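Local coordinates for protein methylmalonate-semialdehyde dehydrogenase (Oceanimonas doudoroffii, PDB 4ZZ7) that probably catalyses the NAD-dependent, CoA-acylating oxidation of methylmalonate semialdehyde, at residues Glu76-His81 and Ala188-Glu193; Gly102-Gly107 and Phe153-Pro158. All blocks are in the same frame, centred on the assembly; numbering follows the deposited sequence.

Interaction 1. Residues Glu76-His81 and Ala188-Glu193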
ATOM      1  N   GLU A  76       7.460   5.719  26.711  1.00 24.69           N
ATOM      2  CA  GLU A  76       7.512   6.601  27.864  1.00 25.94           C
ATOM      3  C   GLU A  76       8.653   6.294  28.796  1.00 23.53           C
ATOM      4  O   GLU A  76       9.374   7.173  29.207  1.00 24.36           O
ATOM      5  CB  GLU A  76       6.212   6.459  28.658  1.00 29.62           C
ATOM      6  CG  GLU A  76       4.976   6.843  27.876  1.00 33.38           C
ATOM      7  CD  GLU A  76       5.068   8.275  27.438  1.00 38.72           C
ATOM      8  OE1 GLU A  76       5.085   8.518  26.196  1.00 43.29           O
ATOM      9  OE2 GLU A  76       5.174   9.146  28.349  1.00 40.96           O
ATOM     10  N   LEU A  77       8.788   5.035  29.147  1.00 21.81           N
ATOM     11  CA  LEU A  77       9.800   4.599  30.083  1.00 20.70           C
ATOM     12  C   LEU A  77      11.178   4.932  29.587  1.00 20.38           C
ATOM     13  O   LEU A  77      12.055   5.272  30.366  1.00 19.66           O
ATOM     14  CB  LEU A  77       9.714   3.093  30.259  1.00 20.51           C
ATOM     15  CG  LEU A  77       8.421   2.608  30.862  1.00 20.09           C
ATOM     16  CD1 LEU A  77       8.460   1.114  30.987  1.00 20.09           C
ATOM     17  CD2 LEU A  77       8.224   3.243  32.221  1.00 20.24           C
ATOM     18  N   LEU A  78      11.370   4.809  28.282  1.00 20.42           N
ATOM     19  CA  LEU A  78      12.664   5.032  27.703  1.00 20.89           C
ATOM     20  C   LEU A  78      13.050   6.487  27.859  1.00 22.96           C
ATOM     21  O   LEU A  78      14.179   6.787  28.223  1.00 24.46           O
ATOM     22  CB  LEU A  78      12.654   4.619  26.248  1.00 20.11           C
ATOM     23  CG  LEU A  78      12.564   3.117  25.988  1.00 19.15           C
ATOM     24  CD1 LEU A  78      12.574   2.849  24.487  1.00 18.62           C
ATOM     25  CD2 LEU A  78      13.697   2.371  26.660  1.00 18.70           C
ATOM     26  N   GLU A  79      12.081   7.370  27.629  1.00 25.12           N
ATOM     27  CA  GLU A  79      12.250   8.822  27.753  1.00 26.39           C
ATOM     28  C   GLU A  79      12.363   9.236  29.208  1.00 27.95           C
ATOM     29  O   GLU A  79      13.126  10.149  29.552  1.00 28.61           O
ATOM     30  CB  GLU A  79      11.073   9.566  27.106  1.00 27.10           C
ATOM     31  CG  GLU A  79      10.740   9.145  25.666  1.00 27.57           C
ATOM     32  CD  GLU A  79       9.599   9.929  25.006  1.00 27.72           C
ATOM     33  OE1 GLU A  79       8.801  10.547  25.752  1.00 29.07           O
ATOM     34  OE2 GLU A  79       9.484   9.911  23.745  1.00 24.84           O
ATOM     35  N   GLN A  80      11.592   8.574  30.059  1.00 30.13           N
ATOM     36  CA  GLN A  80      11.684   8.788  31.495  1.00 33.37           C
ATOM     37  C   GLN A  80      13.040   8.440  32.065  1.00 31.79           C
ATOM     38  O   GLN A  80      13.543   9.180  32.891  1.00 33.29           O
ATOM     39  CB  GLN A  80      10.619   7.993  32.223  1.00 37.37           C
ATOM     40  CG  GLN A  80       9.241   8.588  31.988  1.00 43.80           C
ATOM     41  CD  GLN A  80       8.131   7.911  32.790  1.00 50.73           C
ATOM     42  OE1 GLN A  80       8.380   7.052  33.662  1.00 52.51           O
ATOM     43  NE2 GLN A  80       6.888   8.299  32.499  1.00 50.47           N
ATOM     44  N   HIS A  81      13.630   7.339  31.610  1.00 30.01           N
ATOM     45  CA  HIS A  81      14.940   6.884  32.097  1.00 29.26           C
ATOM     46  C   HIS A  81      16.082   7.278  31.144  1.00 28.70           C
ATOM     47  O   HIS A  81      17.153   6.650  31.126  1.00 27.14           O
ATOM     48  CB  HIS A  81      14.920   5.364  32.304  1.00 28.82           C
ATOM     49  CG  HIS A  81      13.855   4.907  33.245  1.00 28.84           C
ATOM     50  ND1 HIS A  81      14.019   4.919  34.609  1.00 29.39           N
ATOM     51  CD2 HIS A  81      12.600   4.455  33.025  1.00 28.98           C
ATOM     52  CE1 HIS A  81      12.913   4.489  35.189  1.00 29.37           C
ATOM     53  NE2 HIS A  81      12.036   4.198  34.250  1.00 28.68           N
ATOM     54  N   ALA A 188      15.759  -3.651  28.334  1.00 22.81           N
ATOM     55  CA  ALA A 188      14.939  -4.860  28.319  1.00 23.08           C
ATOM     56  C   ALA A 188      14.121  -5.038  29.588  1.00 24.19           C
ATOM     57  O   ALA A 188      13.038  -5.620  29.557  1.00 24.29           O
ATOM     58  CB  ALA A 188      15.798  -6.081  28.081  1.00 22.41           C
ATOM     59  N   GLN A 189      14.635  -4.536  30.705  1.00 25.99           N
ATOM     60  CA  GLN A 189      13.940  -4.683  31.982  1.00 26.92           C
ATOM     61  C   GLN A 189      12.825  -3.682  32.122  1.00 25.25           C
ATOM     62  O   GLN A 189      11.911  -3.909  32.897  1.00 26.80           O
ATOM     63  CB  GLN A 189      14.895  -4.575  33.169  1.00 28.34           C
ATOM     64  CG  GLN A 189      16.091  -5.501  33.045  1.00 30.06           C
ATOM     65  CD  GLN A 189      16.914  -5.576  34.304  1.00 31.35           C
ATOM     66  OE1 GLN A 189      16.625  -6.398  35.163  1.00 32.86           O
ATOM     67  NE2 GLN A 189      17.951  -4.726  34.423  1.00 31.52           N
ATOM     68  N   LEU A 190      12.882  -2.588  31.376  1.00 23.79           N
ATOM     69  CA  LEU A 190      11.792  -1.615  31.393  1.00 24.37           C
ATOM     70  C   LEU A 190      10.567  -2.177  30.708  1.00 26.35           C
ATOM     71  O   LEU A 190       9.447  -1.722  30.916  1.00 26.03           O
ATOM     72  CB  LEU A 190      12.210  -0.327  30.698  1.00 23.54           C
ATOM     73  CG  LEU A 190      13.286   0.475  31.423  1.00 22.78           C
ATOM     74  CD1 LEU A 190      13.755   1.643  30.565  1.00 21.83           C
ATOM     75  CD2 LEU A 190      12.768   0.934  32.788  1.00 22.73           C
ATOM     76  N   LEU A 191      10.798  -3.193  29.889  1.00 28.64           N
ATOM     77  CA  LEU A 191       9.754  -3.799  29.099  1.00 28.97           C
ATOM     78  C   LEU A 191       8.725  -4.553  29.939  1.00 30.02           C
ATOM     79  O   LEU A 191       7.544  -4.529  29.626  1.00 29.87           O
ATOM     80  CB  LEU A 191      10.395  -4.689  28.052  1.00 28.44           C
ATOM     81  CG  LEU A 191       9.692  -4.799  26.722  1.00 29.52           C
ATOM     82  CD1 LEU A 191       9.265  -3.476  26.097  1.00 29.81           C
ATOM     83  CD2 LEU A 191      10.643  -5.534  25.787  1.00 30.18           C
ATOM     84  N   GLN A 192       9.157  -5.186  31.021  1.00 33.22           N
ATOM     85  CA  GLN A 192       8.208  -5.837  31.950  1.00 37.34           C
ATOM     86  C   GLN A 192       7.249  -4.840  32.595  1.00 35.29           C
ATOM     87  O   GLN A 192       6.048  -5.112  32.700  1.00 31.98           O
ATOM     88  CB  GLN A 192       8.930  -6.632  33.051  1.00 43.00           C
ATOM     89  CG  GLN A 192       9.150  -8.105  32.724  1.00 49.43           C
ATOM     90  CD  GLN A 192      10.047  -8.349  31.493  1.00 53.23           C
ATOM     91  OE1 GLN A 192      11.083  -7.664  31.294  1.00 48.44           O
ATOM     92  NE2 GLN A 192       9.660  -9.349  30.664  1.00 54.33           N
ATOM     93  N   GLU A 193       7.794  -3.698  33.021  1.00 34.50           N
ATOM     94  CA  GLU A 193       7.007  -2.606  33.606  1.00 33.14           C
ATOM     95  C   GLU A 193       6.045  -1.980  32.594  1.00 30.85           C
ATOM     96  O   GLU A 193       4.975  -1.492  32.967  1.00 29.68           O
ATOM     97  CB  GLU A 193       7.941  -1.523  34.150  1.00 35.89           C
ATOM     98  CG  GLU A 193       7.234  -0.434  34.952  1.00 37.97           C
ATOM     99  CD  GLU A 193       8.143   0.724  35.295  1.00 40.01           C
ATOM    100  OE1 GLU A 193       7.587   1.775  35.689  1.00 40.70           O
ATOM    101  OE2 GLU A 193       9.388   0.581  35.159  1.00 39.09           O
TER

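Interaction 2. Residues Gly102-Gly107 and Phe153-Pro158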
ATOM      1  N   GLY A 102      21.300  10.923  21.126  1.00 20.66           N
ATOM      2  CA  GLY A 102      21.060  10.702  19.712  1.00 20.48           C
ATOM      3  C   GLY A 102      20.674   9.264  19.422  1.00 21.13           C
ATOM      4  O   GLY A 102      19.672   8.998  18.747  1.00 21.58           O
ATOM      5  N   GLU A 103      21.473   8.335  19.948  1.00 21.98           N
ATOM      6  CA  GLU A 103      21.252   6.894  19.807  1.00 21.31           C
ATOM      7  C   GLU A 103      19.897   6.518  20.389  1.00 21.55           C
ATOM      8  O   GLU A 103      19.089   5.860  19.726  1.00 22.07           O
ATOM      9  CB  GLU A 103      22.366   6.083  20.514  1.00 20.98           C
ATOM     10  CG  GLU A 103      22.062   4.579  20.593  1.00 21.03           C
ATOM     11  CD  GLU A 103      23.188   3.687  21.082  1.00 20.24           C
ATOM     12  OE1 GLU A 103      24.319   4.145  21.319  1.00 20.70           O
ATOM     13  OE2 GLU A 103      22.921   2.490  21.211  1.00 19.61           O
ATOM     14  N   LEU A 104      19.673   6.914  21.635  1.00 21.62           N
ATOM     15  CA  LEU A 104      18.417   6.624  22.324  1.00 22.48           C
ATOM     16  C   LEU A 104      17.186   7.166  21.574  1.00 23.40           C
ATOM     17  O   LEU A 104      16.163   6.496  21.498  1.00 21.11           O
ATOM     18  CB  LEU A 104      18.447   7.166  23.763  1.00 21.67           C
ATOM     19  CG  LEU A 104      17.151   6.962  24.551  1.00 21.50           C
ATOM     20  CD1 LEU A 104      16.757   5.490  24.641  1.00 21.38           C
ATOM     21  CD2 LEU A 104      17.270   7.557  25.941  1.00 21.84           C
ATOM     22  N   GLN A 105      17.302   8.370  21.026  1.00 26.61           N
ATOM     23  CA  GLN A 105      16.193   9.000  20.311  1.00 30.51           C
ATOM     24  C   GLN A 105      15.813   8.255  19.034  1.00 28.43           C
ATOM     25  O   GLN A 105      14.650   8.167  18.697  1.00 27.03           O
ATOM     26  CB  GLN A 105      16.525  10.446  19.962  1.00 35.47           C
ATOM     27  CG  GLN A 105      15.305  11.279  19.607  1.00 42.09           C
ATOM     28  CD  GLN A 105      14.448  11.605  20.840  1.00 51.15           C
ATOM     29  OE1 GLN A 105      14.971  11.864  21.953  1.00 54.90           O
ATOM     30  NE2 GLN A 105      13.122  11.611  20.650  1.00 52.96           N
ATOM     31  N   ARG A 106      16.802   7.740  18.322  1.00 28.19           N
ATOM     32  CA  ARG A 106      16.548   6.958  17.111  1.00 29.52           C
ATOM     33  C   ARG A 106      15.922   5.596  17.445  1.00 25.46           C
ATOM     34  O   ARG A 106      15.072   5.078  16.727  1.00 23.62           O
ATOM     35  CB  ARG A 106      17.849   6.798  16.285  1.00 34.54           C
ATOM     36  CG  ARG A 106      18.409   8.109  15.718  1.00 38.58           C
ATOM     37  CD  ARG A 106      18.705   8.034  14.223  1.00 43.72           C
ATOM     38  NE  ARG A 106      19.637   6.955  13.823  1.00 50.43           N
ATOM     39  CZ  ARG A 106      20.979   7.005  13.885  1.00 52.88           C
ATOM     40  NH1 ARG A 106      21.615   8.072  14.384  1.00 54.92           N
ATOM     41  NH2 ARG A 106      21.704   5.964  13.460  1.00 50.30           N
ATOM     42  N   GLY A 107      16.347   5.024  18.554  1.00 23.70           N
ATOM     43  CA  GLY A 107      15.740   3.805  19.061  1.00 22.80           C
ATOM     44  C   GLY A 107      14.279   3.975  19.413  1.00 21.67           C
ATOM     45  O   GLY A 107      13.444   3.193  18.997  1.00 20.99           O
ATOM     46  N   PHE A 153      26.222   0.399  19.057  1.00 20.25           N
ATOM     47  CA  PHE A 153      24.879   0.890  19.363  1.00 19.09           C
ATOM     48  C   PHE A 153      24.129  -0.102  20.237  1.00 18.04           C
ATOM     49  O   PHE A 153      23.200  -0.767  19.799  1.00 17.14           O
ATOM     50  CB  PHE A 153      24.074   1.084  18.102  1.00 19.04           C
ATOM     51  CG  PHE A 153      24.521   2.221  17.257  1.00 19.49           C
ATOM     52  CD1 PHE A 153      24.373   3.526  17.702  1.00 20.49           C
ATOM     53  CD2 PHE A 153      25.030   2.005  15.988  1.00 19.22           C
ATOM     54  CE1 PHE A 153      24.766   4.597  16.901  1.00 20.29           C
ATOM     55  CE2 PHE A 153      25.419   3.067  15.192  1.00 19.41           C
ATOM     56  CZ  PHE A 153      25.285   4.361  15.646  1.00 19.35           C
ATOM     57  N   PRO A 154      24.488  -0.169  21.498  1.00 17.28           N
ATOM     58  CA  PRO A 154      23.948  -1.203  22.332  1.00 18.01           C
ATOM     59  C   PRO A 154      22.487  -1.006  22.686  1.00 18.13           C
ATOM     60  O   PRO A 154      21.866  -1.908  23.262  1.00 17.15           O
ATOM     61  CB  PRO A 154      24.793  -1.082  23.581  1.00 18.69           C
ATOM     62  CG  PRO A 154      25.082   0.379  23.659  1.00 18.38           C
ATOM     63  CD  PRO A 154      25.317   0.773  22.247  1.00 17.72           C
ATOM     64  N   VAL A 155      21.961   0.176  22.391  1.00 19.00           N
ATOM     65  CA  VAL A 155      20.543   0.475  22.606  1.00 19.81           C
ATOM     66  C   VAL A 155      19.736   0.498  21.304  1.00 19.85           C
ATOM     67  O   VAL A 155      18.738  -0.227  21.172  1.00 18.98           O
ATOM     68  CB  VAL A 155      20.396   1.805  23.371  1.00 20.30           C
ATOM     69  CG1 VAL A 155      18.988   2.389  23.252  1.00 20.73           C
ATOM     70  CG2 VAL A 155      20.747   1.583  24.839  1.00 20.34           C
ATOM     71  N   MET A 156      20.177   1.324  20.356  1.00 19.87           N
ATOM     72  CA  MET A 156      19.407   1.569  19.158  1.00 20.07           C
ATOM     73  C   MET A 156      19.302   0.346  18.302  1.00 19.43           C
ATOM     74  O   MET A 156      18.215   0.033  17.829  1.00 20.35           O
ATOM     75  CB  MET A 156      20.023   2.679  18.334  1.00 21.67           C
ATOM     76  CG  MET A 156      19.250   3.036  17.055  1.00 22.68           C
ATOM     77  SD  MET A 156      20.225   4.108  15.978  1.00 23.59           S
ATOM     78  CE  MET A 156      21.428   2.900  15.412  1.00 23.15           C
ATOM     79  N   VAL A 157      20.416  -0.341  18.079  1.00 18.58           N
ATOM     80  CA  VAL A 157      20.383  -1.505  17.180  1.00 17.90           C
ATOM     81  C   VAL A 157      19.474  -2.602  17.767  1.00 17.33           C
ATOM     82  O   VAL A 157      18.675  -3.159  17.039  1.00 17.39           O
ATOM     83  CB  VAL A 157      21.789  -2.010  16.740  1.00 17.42           C
ATOM     84  CG1 VAL A 157      21.692  -3.414  16.180  1.00 17.94           C
ATOM     85  CG2 VAL A 157      22.374  -1.103  15.650  1.00 17.05           C
ATOM     86  N   PRO A 158      19.547  -2.883  19.083  1.00 16.98           N
ATOM     87  CA  PRO A 158      18.539  -3.823  19.599  1.00 16.99           C
ATOM     88  C   PRO A 158      17.090  -3.357  19.406  1.00 16.87           C
ATOM     89  O   PRO A 158      16.213  -4.193  19.179  1.00 16.74           O
ATOM     90  CB  PRO A 158      18.908  -3.954  21.077  1.00 17.01           C
ATOM     91  CG  PRO A 158      20.387  -3.771  21.080  1.00 16.95           C
ATOM     92  CD  PRO A 158      20.653  -2.709  20.038  1.00 16.93           C
TER

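Interaction 1. Residues Glu76-His81 and Ala188-Glu193
Leu190 of helix 182-193 points its side chain at helix 64-80 and meets Leu77, Leu78 and His81 with different atoms. Its chi1 of -68° sets CG beside its own backbone N. From there Leu190 CD1 lies 4.0 Å from Leu78 CD2, while Leu190 CD2 lies over one face of the His81 ring. Leu78 leaves its helix to one side, yet its end comes nearer, which is how its CD2 meets Leu190. Leu77 approaches from the other helix with its two methyls divided. CD1 packs against the Leu190 backbone and stands 4.0 Å from Leu190 CB; Leu77 CD2 faces the carboxylate of Glu193, with OE1 at 3.8 Å. In Glu193, CG is anti to the backbone N (chi1 -172°) and the chain beyond is extended, which lays an acidic tip beside an apolar branch at the exposed margin. Phe74 of helix 64-80 also touches Leu190, and Leu78 continues onto Ile108 and Val111 of helix 97-115. The axes of segments 76-80 and 188-193 approach to 10.1 Å at 127°; the packing rests on the leucine contacts, and it is helix-to-helix packing within the α/β architecture of the aldehyde dehydrogenase fold, away from the NAD site.

Interaction 2. Residues Gly102-Gly107 and Phe153-Pro158
The N-terminus of helix 156-167, which follows strand 144-148 in the Rossmann-like NAD-binding part of the aldehyde dehydrogenase fold, is gripped by a carboxylate from helix 97-115. Glu103 keeps CG anti to its backbone N (chi1 171°) and runs out extended, bringing OE2 to two successive amides. Val155 N donates to OE2 at 2.8 Å, nearly along the C-O axis, and Met156 N donates to the anti lone pair of the same OE2 at 3.1 Å, with an N-H...O angle of 165°. OE1 forms a salt bridge with Lys95, so both oxygens of this buried group have partners; lysine and helix end would be expected to favour the ionised acid. Phe153 presents its ring edge to the carboxylate, Glu103 CD being 3.6 Å from Phe153 CD1, with the two planes 84° apart. The Phe153 side chain also comes within about 4 Å of bound NAD and of the side chain of Cys283, probably the catalytic cysteine. Gly107 CA is 4.3 Å from Met156 CA. Met156 SD lies over one face of the Arg106 guanidinium, 3.5 Å from NH2, while CE of the same methionine sits above the centre of the Phe153 ring.

How the interactions relate
Helix 97-115 connects the two contacts: it supplies residues 102-107 to interaction 2, and it also packs against helix 64-80, which carries one side of interaction 1. The centres are 14 Å apart, and the two sets of atoms meet where Leu78 O lies 3.9 Å from Leu104 CD2. Along the chain the order is 76-81, 102-107, 153-158 and 188-193, so interaction 1 encloses interaction 2. Helix 182-193 offers a second connection, with Ser183 touching Pro154 and Val155. Interaction 2 is deep, its centre about 8 Å from the chain centre and beside NAD; that of interaction 1 is about 20 Å out. Together they join the early helices to the helices flanking the NAD-binding sheet.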